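Probable M18 family aminopeptidase 1 (Thermotoga maritima, PDB 2GLF) probably acts as a metal-dependent aminopeptidase of the M18 family, removing residues from the N-terminal end of peptides. Local coordinates at residues D58-M62 with I300-Q304; Q110-T116 with L184-T190; L128-I134 with V158-D163. The contacts are given in a common frame with arbitrary orientation. Numbering follows the deposited sequence.

Contact 1: D58-M62 with I300-Q304; sequences DPMNM and ILKMQ
A tight turn in the loop between strands 50-51 and 64-67 packs against the last turn of helix 292-303. Asp58 to Asn61 form a type I beta turn, with Pro59 at phi/psi -53/-16 and Met60 at -85/-16, closed by Asn61 N to Asp58 O at 2.7 Å. Proline suits the second position of such a turn, since its ring fixes phi near the value required. After Asn61 the chain is extended (Met62, -127/145). The closest CA atoms are those of Pro59 and Gln304, 5.2 Å apart. Met60, Met62 and Met303 are selenomethionines (atom SE).

Along the second segment, Ile300 comes first, its CG2 4.4 Å from SE of Met62. Leu301 turns to helix 310-318, and Lys302 reaches a second subunit, where its NZ forms a salt bridge with Asp308 of that subunit. Met303 (m, t, then chi3 102°) points its CA-CB bond toward the turn, and its SE lies 3.5 Å from CE of Met62, which adopts m, t, p. Two flexible, unbranched selenomethionine side chains can thus mould to each other. Gln304 leaves the helix at -96/13; its N bonds to Leu301 O at 2.9 Å. Its m, t side chain brings its end closer to the turn, with CG 3.5 Å from CB of Pro59.

The contact joins a loop to a helix end at the outer part of the nine-stranded mixed sheet, which includes strand 64-67, and its helices, away from the metal sites. Met62 meets Met303 and Ile300 through apolar groups, and Pro59 and Gln304 pack by CB and CG, so these side chains bury hydrocarbon and selenium surface together.

Contact 2: Q110-T116 with L184-T190; sequences QIALFKT and LMLIAGT
Strands 111-116 and 185-189 run antiparallel, their axes 4.2 Å apart at closest and 142° between directions. Phe114 and Leu186 form a hydrogen-bonded pair (Phe114 N to Leu186 O 2.9 Å; Leu186 N to Phe114 O 3.1 Å, weak), and Leu113 faces Ile187 in a non-hydrogen-bonded one. Then the register slips by one: Ala188, at -84/-35, and Gly189 both face Ala112, a classic beta bulge. Ala112 O takes Ala188 N at 2.7 Å and, weakly, Gly189 N at 3.4 Å, while Ala112 N gives to Gly189 O at 2.9 Å.

Small residues suit this kink. The Ala188 methyl is a bump set on the flat Phe114 ring, CB 3.9 Å from the centroid (CH-pi), and 3.4 Å from Ala112 CB; Gly189, without a side chain, leaves room beside Ala112 CB. Strand 185-189 is the last regular strand of the six-stranded antiparallel sheet in this chain, with segment 158-163 on its far side; helix 200-213 covers both alanines, and Phe100 stacks on Phe114.

On the face opposite Ala112 and Phe114, Leu113 (m, t) wedges its branches between two neighbours, CD1 3.4 Å from CE of selenomethionine Met185 (chi1 -27°, t, m) and CD2 4.4 Å from Ile187 CG1; Ile111 CG2 meets Ile187 CG2 at 3.8 Å. Thr116 (p) donates OG1 to Leu184 O at 2.6 Å. A water donates to Gln110 O and Thr190 O, 2.6 Å each, bridging these carbonyls, 4.0 Å apart, where direct pairing ends.

Contact 3: L128-I134 with V158-D163; sequences LSIPLEI and VFTIPD
The start of strand 132-139, in the six-stranded antiparallel sheet, and the lead-in before it run beside the irregular but extended segment 158-163, to which one antiparallel bridge, Leu132 with Phe159, joins it (CA atoms 4.8 Å apart).

Leu128 (m, t) lays CD2 3.4 Å from Ile161 CG2, and its CA makes a CA-H...O contact of 3.3 Å with Ile161 O. Ser129 adopts the left-handed conformation 51/57; its N donates to Ile161 O at 2.7 Å, nearly straight, and its OG accepts Asp163 N at 3.0 Å. A small hydroxyl residue suits this place, standing in for a backbone acceptor. Asp163 itself reaches a third subunit, where its OD2 meets Lys123 and Tyr125 of that subunit. At Ile130 the chains part enough for a water, which accepts from Ile130 N (3.2 Å) and Ile161 N (2.7 Å). Pro131, which has no N-H to satisfy, packs CB 4.1 Å from Val158 CG2 and points CA at Phe159 O (3.5 Å).

Leu132 closes the bridge: its N donates to Phe159 O at 2.8 Å, and Phe159 N to its O at 2.9 Å. With rotamer m, m it tucks CD2 within 3.3 Å of Thr160 CA and 4.3 Å of Ile161 CG1. Glu133 has its CA-to-CB bond directed away, and its OE1 forms a salt bridge with Lys31. Ile134 turns toward the second segment, where its extended m, t chain carries the CD1 methyl over the flat Phe159 ring (chi1 m), a CH-pi contact 3.7 Å from the centroid and 3.5 Å from CZ.

How the contacts relate
Contacts 2 and 3 are neighbours, their centres 10 Å apart, and both belong to the six-stranded sheet region. Segment 158-163 lies between segment 128-134 and strand 185-189: Thr160 O is 3.2 Å from Ile187 N, a probable hydrogen bond, and Phe159 CD2 is 3.6 Å from Ile187 O, so 158-163 links 128-134 to strand 185-189 through one bridge and a probable hydrogen bond. Both also touch the third subunit. Contact 1 sits on the opposite side of the chain's centre, with centres about 52 and 49 Å from contacts 2 and 3. Contact 3 comes nearest a metal: the Ser129 side chain is about 14 Å from a bound manganese, and that of Asp163 about 10 Å from His167's, a predicted zinc ligand.

Contact 1: D58-M62 with I300-Q304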
loop_
_atom_site.group_PDB
_atom_site.type_symbol
_atom_site.label_atom_id
_atom_site.label_comp_id
_atom_site.label_asym_id
_atom_site.label_seq_id
_atom_site.Cartn_x
_atom_site.Cartn_y
_atom_site.Cartn_z
ATOM N N ASP A 58 -64.136 34.995 -17.208
ATOM C CA ASP A 58 -64.484 34.640 -15.825
ATOM C C ASP A 58 -63.335 34.039 -15.017
ATOM O O ASP A 58 -63.079 32.834 -15.065
ATOM C CB ASP A 58 -65.684 33.686 -15.792
ATOM C CG ASP A 58 -66.149 33.382 -14.376
ATOM O OD1 ASP A 58 -66.396 34.333 -13.604
ATOM O OD2 ASP A 58 -66.271 32.191 -14.030
ATOM N N PRO A 59 -62.642 34.880 -14.239
ATOM C CA PRO A 59 -61.510 34.479 -13.400
ATOM C C PRO A 59 -61.825 33.306 -12.479
ATOM O O PRO A 59 -60.921 32.675 -11.930
ATOM C CB PRO A 59 -61.198 35.750 -12.616
ATOM C CG PRO A 59 -61.606 36.832 -13.567
ATOM C CD PRO A 59 -62.918 36.318 -14.088
HETATM N N MSE A 60 -63.110 33.020 -12.307
HETATM C CA MSE A 60 -63.531 31.936 -11.437
HETATM C C MSE A 60 -63.527 30.612 -12.168
HETATM O O MSE A 60 -63.579 29.556 -11.546
HETATM C CB MSE A 60 -64.924 32.224 -10.880
HETATM C CG MSE A 60 -64.960 32.389 -9.369
HETATM SE SE MSE A 60 -63.505 33.470 -8.686
HETATM C CE MSE A 60 -63.768 35.073 -9.738
ATOM N N ASN A 61 -63.472 30.666 -13.491
ATOM C CA ASN A 61 -63.446 29.443 -14.272
ATOM C C ASN A 61 -62.501 29.579 -15.456
ATOM O O ASN A 61 -62.882 30.083 -16.512
ATOM C CB ASN A 61 -64.845 29.079 -14.760
ATOM C CG ASN A 61 -64.874 27.749 -15.485
ATOM O OD1 ASN A 61 -64.386 27.628 -16.609
ATOM N ND2 ASN A 61 -65.433 26.735 -14.835
HETATM N N MSE A 62 -61.265 29.126 -15.265
HETATM C CA MSE A 62 -60.249 29.200 -16.305
HETATM C C MSE A 62 -59.628 27.831 -16.543
HETATM O O MSE A 62 -59.472 27.038 -15.615
HETATM C CB MSE A 62 -59.130 30.167 -15.895
HETATM C CG MSE A 62 -59.571 31.573 -15.522
HETATM SE SE MSE A 62 -58.112 32.678 -14.824
HETATM C CE MSE A 62 -57.227 33.067 -16.484
ATOM N N ILE A 300 -52.969 35.111 -12.213
ATOM C CA ILE A 300 -54.310 34.599 -11.987
ATOM C C ILE A 300 -54.989 35.357 -10.846
ATOM O O ILE A 300 -56.192 35.628 -10.902
ATOM C CB ILE A 300 -54.269 33.079 -11.667
ATOM C CG1 ILE A 300 -53.828 32.310 -12.920
ATOM C CG2 ILE A 300 -55.642 32.592 -11.167
ATOM C CD1 ILE A 300 -53.662 30.825 -12.700
ATOM N N LEU A 301 -54.217 35.702 -9.819
ATOM C CA LEU A 301 -54.759 36.433 -8.679
ATOM C C LEU A 301 -55.236 37.834 -9.068
ATOM O O LEU A 301 -56.322 38.261 -8.659
ATOM C CB LEU A 301 -53.718 36.529 -7.560
ATOM C CG LEU A 301 -53.530 35.257 -6.727
ATOM C CD1 LEU A 301 -52.434 35.477 -5.694
ATOM C CD2 LEU A 301 -54.842 34.897 -6.042
ATOM N N LYS A 302 -54.426 38.546 -9.852
ATOM C CA LYS A 302 -54.785 39.892 -10.291
ATOM C C LYS A 302 -56.067 39.807 -11.092
ATOM O O LYS A 302 -56.956 40.647 -10.950
ATOM C CB LYS A 302 -53.685 40.492 -11.161
ATOM C CG LYS A 302 -52.376 40.673 -10.433
ATOM C CD LYS A 302 -52.523 41.594 -9.231
ATOM C CE LYS A 302 -52.831 43.017 -9.658
ATOM N NZ LYS A 302 -52.893 43.930 -8.487
HETATM N N MSE A 303 -56.153 38.778 -11.930
HETATM C CA MSE A 303 -57.329 38.567 -12.756
HETATM C C MSE A 303 -58.578 38.347 -11.907
HETATM O O MSE A 303 -59.691 38.598 -12.356
HETATM C CB MSE A 303 -57.107 37.383 -13.689
HETATM C CG MSE A 303 -55.964 37.604 -14.657
HETATM SE SE MSE A 303 -55.779 36.161 -15.919
HETATM C CE MSE A 303 -56.591 36.980 -17.486
ATOM N N GLN A 304 -58.387 37.876 -10.680
ATOM C CA GLN A 304 -59.502 37.657 -9.775
ATOM C C GLN A 304 -59.660 38.874 -8.872
ATOM O O GLN A 304 -60.368 38.832 -7.867
ATOM C CB GLN A 304 -59.271 36.404 -8.940
ATOM C CG GLN A 304 -59.377 35.130 -9.747
ATOM C CD GLN A 304 -59.326 33.877 -8.893
ATOM O OE1 GLN A 304 -59.467 32.763 -9.404
ATOM N NE2 GLN A 304 -59.125 34.050 -7.590
#

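Contact 2: Q110-T116 with L184-T190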
loop_
_atom_site.group_PDB
_atom_site.type_symbol
_atom_site.label_atom_id
_atom_site.label_comp_id
_atom_site.label_asym_id
_atom_site.label_seq_id
_atom_site.Cartn_x
_atom_site.Cartn_y
_atom_site.Cartn_z
ATOM N N GLN A 110 -8.784 12.157 -39.417
ATOM C CA GLN A 110 -9.652 12.152 -40.583
ATOM C C GLN A 110 -11.111 11.794 -40.299
ATOM O O GLN A 110 -11.816 11.275 -41.170
ATOM C CB GLN A 110 -9.070 11.216 -41.646
ATOM C CG GLN A 110 -7.836 11.775 -42.368
ATOM C CD GLN A 110 -6.643 12.012 -41.444
ATOM O OE1 GLN A 110 -6.048 11.062 -40.922
ATOM N NE2 GLN A 110 -6.290 13.286 -41.239
ATOM N N ILE A 111 -11.568 12.097 -39.088
ATOM C CA ILE A 111 -12.945 11.809 -38.701
ATOM C C ILE A 111 -13.633 13.038 -38.106
ATOM O O ILE A 111 -13.166 13.604 -37.121
ATOM C CB ILE A 111 -12.993 10.670 -37.668
ATOM C CG1 ILE A 111 -12.490 9.382 -38.310
ATOM C CG2 ILE A 111 -14.400 10.495 -37.140
ATOM C CD1 ILE A 111 -12.445 8.199 -37.361
ATOM N N ALA A 112 -14.739 13.450 -38.715
ATOM C CA ALA A 112 -15.493 14.596 -38.222
ATOM C C ALA A 112 -16.147 14.166 -36.910
ATOM O O ALA A 112 -16.711 13.076 -36.821
ATOM C CB ALA A 112 -16.550 15.006 -39.238
ATOM N N LEU A 113 -16.079 15.023 -35.896
ATOM C CA LEU A 113 -16.640 14.682 -34.590
ATOM C C LEU A 113 -17.460 15.783 -33.930
ATOM O O LEU A 113 -17.220 16.972 -34.147
ATOM C CB LEU A 113 -15.509 14.313 -33.636
ATOM C CG LEU A 113 -14.666 13.082 -33.924
ATOM C CD1 LEU A 113 -13.402 13.142 -33.090
ATOM C CD2 LEU A 113 -15.473 11.838 -33.618
ATOM N N PHE A 114 -18.423 15.378 -33.111
ATOM C CA PHE A 114 -19.237 16.333 -32.367
ATOM C C PHE A 114 -18.897 16.142 -30.901
ATOM O O PHE A 114 -19.211 15.100 -30.316
ATOM C CB PHE A 114 -20.739 16.079 -32.547
ATOM C CG PHE A 114 -21.272 16.490 -33.878
ATOM C CD1 PHE A 114 -21.916 15.569 -34.692
ATOM C CD2 PHE A 114 -21.149 17.802 -34.312
ATOM C CE1 PHE A 114 -22.432 15.945 -35.921
ATOM C CE2 PHE A 114 -21.661 18.194 -35.540
ATOM C CZ PHE A 114 -22.307 17.260 -36.349
ATOM N N LYS A 115 -18.242 17.130 -30.308
ATOM C CA LYS A 115 -17.911 17.036 -28.899
ATOM C C LYS A 115 -19.169 17.369 -28.099
ATOM O O LYS A 115 -19.929 18.266 -28.455
ATOM C CB LYS A 115 -16.801 18.024 -28.523
ATOM C CG LYS A 115 -15.538 17.924 -29.349
ATOM C CD LYS A 115 -14.402 18.693 -28.691
ATOM C CE LYS A 115 -13.669 17.844 -27.646
ATOM N NZ LYS A 115 -14.532 17.307 -26.549
ATOM N N THR A 116 -19.405 16.641 -27.024
ATOM C CA THR A 116 -20.563 16.931 -26.213
ATOM C C THR A 116 -20.103 17.205 -24.802
ATOM O O THR A 116 -18.916 17.134 -24.494
ATOM C CB THR A 116 -21.537 15.758 -26.165
ATOM O OG1 THR A 116 -20.973 14.708 -25.373
ATOM C CG2 THR A 116 -21.812 15.244 -27.559
ATOM N N LEU A 184 -16.917 11.643 -25.031
ATOM C CA LEU A 184 -18.259 11.323 -25.508
ATOM C C LEU A 184 -18.526 12.190 -26.736
ATOM O O LEU A 184 -19.213 13.207 -26.661
ATOM C CB LEU A 184 -19.292 11.599 -24.408
ATOM C CG LEU A 184 -19.044 10.757 -23.149
ATOM C CD1 LEU A 184 -19.947 11.193 -22.006
ATOM C CD2 LEU A 184 -19.273 9.292 -23.489
HETATM N N MSE A 185 -17.960 11.780 -27.867
HETATM C CA MSE A 185 -18.114 12.514 -29.113
HETATM C C MSE A 185 -18.729 11.622 -30.181
HETATM O O MSE A 185 -18.250 10.513 -30.412
HETATM C CB MSE A 185 -16.748 12.996 -29.589
HETATM C CG MSE A 185 -15.764 13.200 -28.453
HETATM SE SE MSE A 185 -14.102 14.028 -28.994
HETATM C CE MSE A 185 -13.228 12.489 -29.773
ATOM N N LEU A 186 -19.790 12.087 -30.832
ATOM C CA LEU A 186 -20.391 11.273 -31.881
ATOM C C LEU A 186 -19.655 11.526 -33.186
ATOM O O LEU A 186 -19.097 12.608 -33.405
ATOM C CB LEU A 186 -21.888 11.578 -32.069
ATOM C CG LEU A 186 -22.582 12.675 -31.265
ATOM C CD1 LEU A 186 -24.022 12.783 -31.722
ATOM C CD2 LEU A 186 -22.510 12.370 -29.781
ATOM N N ILE A 187 -19.645 10.515 -34.046
ATOM C CA ILE A 187 -18.989 10.623 -35.337
ATOM C C ILE A 187 -19.859 11.457 -36.282
ATOM O O ILE A 187 -21.005 11.110 -36.558
ATOM C CB ILE A 187 -18.744 9.227 -35.936
ATOM C CG1 ILE A 187 -17.874 8.410 -34.976
ATOM C CG2 ILE A 187 -18.069 9.352 -37.289
ATOM C CD1 ILE A 187 -17.530 7.025 -35.467
ATOM N N ALA A 188 -19.317 12.571 -36.759
ATOM C CA ALA A 188 -20.058 13.435 -37.664
ATOM C C ALA A 188 -19.948 12.935 -39.099
ATOM O O ALA A 188 -20.888 13.057 -39.881
ATOM C CB ALA A 188 -19.536 14.855 -37.566
ATOM N N GLY A 189 -18.793 12.374 -39.444
ATOM C CA GLY A 189 -18.599 11.873 -40.787
ATOM C C GLY A 189 -17.209 11.326 -41.004
ATOM O O GLY A 189 -16.342 11.465 -40.143
ATOM N N THR A 190 -16.995 10.704 -42.161
ATOM C CA THR A 190 -15.697 10.129 -42.487
ATOM C C THR A 190 -15.279 10.361 -43.933
ATOM O O THR A 190 -14.117 10.156 -44.275
ATOM C CB THR A 190 -15.670 8.616 -42.236
ATOM O OG1 THR A 190 -16.616 7.977 -43.099
ATOM C CG2 THR A 190 -16.009 8.305 -40.789
HETATM O O HOH W 1 -11.788 9.656 -43.262
#

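Contact 3: L128-I134 with V158-D163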
loop_
_atom_site.group_PDB
_atom_site.type_symbol
_atom_site.label_atom_id
_atom_site.label_comp_id
_atom_site.label_asym_id
_atom_site.label_seq_id
_atom_site.Cartn_x
_atom_site.Cartn_y
_atom_site.Cartn_z
ATOM N N LEU A 128 -21.910 4.477 -24.701
ATOM C CA LEU A 128 -20.944 4.015 -25.690
ATOM C C LEU A 128 -21.528 2.872 -26.530
ATOM O O LEU A 128 -22.215 1.988 -26.003
ATOM C CB LEU A 128 -19.660 3.576 -24.991
ATOM C CG LEU A 128 -18.920 4.729 -24.302
ATOM C CD1 LEU A 128 -17.874 4.186 -23.355
ATOM C CD2 LEU A 128 -18.284 5.630 -25.350
ATOM N N SER A 129 -21.256 2.909 -27.836
ATOM C CA SER A 129 -21.741 1.908 -28.794
ATOM C C SER A 129 -23.248 1.690 -28.689
ATOM O O SER A 129 -23.728 0.571 -28.484
ATOM C CB SER A 129 -21.000 0.578 -28.611
ATOM O OG SER A 129 -19.635 0.696 -28.987
ATOM N N ILE A 130 -23.983 2.782 -28.853
ATOM C CA ILE A 130 -25.434 2.779 -28.782
ATOM C C ILE A 130 -25.928 3.821 -29.782
ATOM O O ILE A 130 -25.392 4.926 -29.839
ATOM C CB ILE A 130 -25.871 3.106 -27.320
ATOM C CG1 ILE A 130 -26.154 1.795 -26.589
ATOM C CG2 ILE A 130 -27.058 4.049 -27.276
ATOM C CD1 ILE A 130 -26.354 1.949 -25.086
ATOM N N PRO A 131 -26.932 3.474 -30.611
ATOM C CA PRO A 131 -27.441 4.445 -31.590
ATOM C C PRO A 131 -28.021 5.691 -30.924
ATOM O O PRO A 131 -28.790 5.592 -29.967
ATOM C CB PRO A 131 -28.491 3.642 -32.370
ATOM C CG PRO A 131 -28.970 2.647 -31.375
ATOM C CD PRO A 131 -27.688 2.211 -30.687
ATOM N N LEU A 132 -27.641 6.863 -31.430
ATOM C CA LEU A 132 -28.117 8.126 -30.879
ATOM C C LEU A 132 -28.889 8.961 -31.890
ATOM O O LEU A 132 -28.739 8.794 -33.095
ATOM C CB LEU A 132 -26.946 8.987 -30.369
ATOM C CG LEU A 132 -25.984 8.633 -29.229
ATOM C CD1 LEU A 132 -26.698 7.857 -28.131
ATOM C CD2 LEU A 132 -24.837 7.847 -29.792
ATOM N N GLU A 133 -29.703 9.878 -31.368
ATOM C CA GLU A 133 -30.495 10.814 -32.163
ATOM C C GLU A 133 -30.097 12.241 -31.771
ATOM O O GLU A 133 -29.849 12.523 -30.597
ATOM C CB GLU A 133 -31.985 10.647 -31.873
ATOM C CG GLU A 133 -32.603 9.357 -32.340
ATOM C CD GLU A 133 -34.087 9.294 -32.020
ATOM O OE1 GLU A 133 -34.809 10.252 -32.365
ATOM O OE2 GLU A 133 -34.535 8.288 -31.427
ATOM N N ILE A 134 -30.029 13.138 -32.746
ATOM C CA ILE A 134 -29.706 14.538 -32.463
ATOM C C ILE A 134 -31.026 15.310 -32.418
ATOM O O ILE A 134 -31.901 15.086 -33.242
ATOM C CB ILE A 134 -28.819 15.151 -33.561
ATOM C CG1 ILE A 134 -27.378 14.709 -33.382
ATOM C CG2 ILE A 134 -28.878 16.653 -33.504
ATOM C CD1 ILE A 134 -26.475 15.223 -34.486
ATOM N N VAL A 158 -28.371 7.736 -37.818
ATOM C CA VAL A 158 -28.275 7.894 -36.377
ATOM C C VAL A 158 -26.802 8.168 -36.099
ATOM O O VAL A 158 -25.988 8.194 -37.025
ATOM C CB VAL A 158 -28.705 6.614 -35.618
ATOM C CG1 VAL A 158 -30.140 6.264 -35.960
ATOM C CG2 VAL A 158 -27.768 5.471 -35.948
ATOM N N PHE A 159 -26.448 8.380 -34.840
ATOM C CA PHE A 159 -25.053 8.627 -34.514
ATOM C C PHE A 159 -24.559 7.657 -33.450
ATOM O O PHE A 159 -25.327 6.841 -32.944
ATOM C CB PHE A 159 -24.879 10.072 -34.061
ATOM C CG PHE A 159 -25.395 11.059 -35.051
ATOM C CD1 PHE A 159 -26.758 11.325 -35.137
ATOM C CD2 PHE A 159 -24.532 11.673 -35.953
ATOM C CE1 PHE A 159 -27.252 12.183 -36.105
ATOM C CE2 PHE A 159 -25.021 12.537 -36.933
ATOM C CZ PHE A 159 -26.381 12.789 -37.008
ATOM N N THR A 160 -23.273 7.731 -33.125
ATOM C CA THR A 160 -22.711 6.845 -32.118
ATOM C C THR A 160 -21.419 7.374 -31.547
ATOM O O THR A 160 -20.777 8.266 -32.108
ATOM C CB THR A 160 -22.353 5.462 -32.681
ATOM O OG1 THR A 160 -23.191 5.161 -33.797
ATOM C CG2 THR A 160 -22.536 4.398 -31.615
ATOM N N ILE A 161 -21.056 6.792 -30.411
ATOM C CA ILE A 161 -19.814 7.083 -29.735
ATOM C C ILE A 161 -19.325 5.652 -29.577
ATOM O O ILE A 161 -19.652 4.983 -28.604
ATOM C CB ILE A 161 -20.045 7.730 -28.357
ATOM C CG1 ILE A 161 -20.898 8.993 -28.510
ATOM C CG2 ILE A 161 -18.709 8.081 -27.719
ATOM C CD1 ILE A 161 -21.307 9.626 -27.196
ATOM N N PRO A 162 -18.573 5.149 -30.570
ATOM C CA PRO A 162 -18.030 3.782 -30.569
ATOM C C PRO A 162 -17.043 3.509 -29.437
ATOM O O PRO A 162 -16.021 4.177 -29.330
ATOM C CB PRO A 162 -17.372 3.673 -31.942
ATOM C CG PRO A 162 -16.913 5.096 -32.198
ATOM C CD PRO A 162 -18.102 5.903 -31.748
ATOM N N ASP A 163 -17.353 2.526 -28.597
ATOM C CA ASP A 163 -16.483 2.184 -27.483
ATOM C C ASP A 163 -15.300 1.395 -28.016
ATOM O O ASP A 163 -15.436 0.688 -29.006
ATOM C CB ASP A 163 -17.248 1.358 -26.449
ATOM C CG ASP A 163 -16.401 1.006 -25.246
ATOM O OD1 ASP A 163 -15.442 1.752 -24.958
ATOM O OD2 ASP A 163 -16.698 -0.005 -24.579
HETATM O O HOH W 2 -22.880 5.781 -28.760
#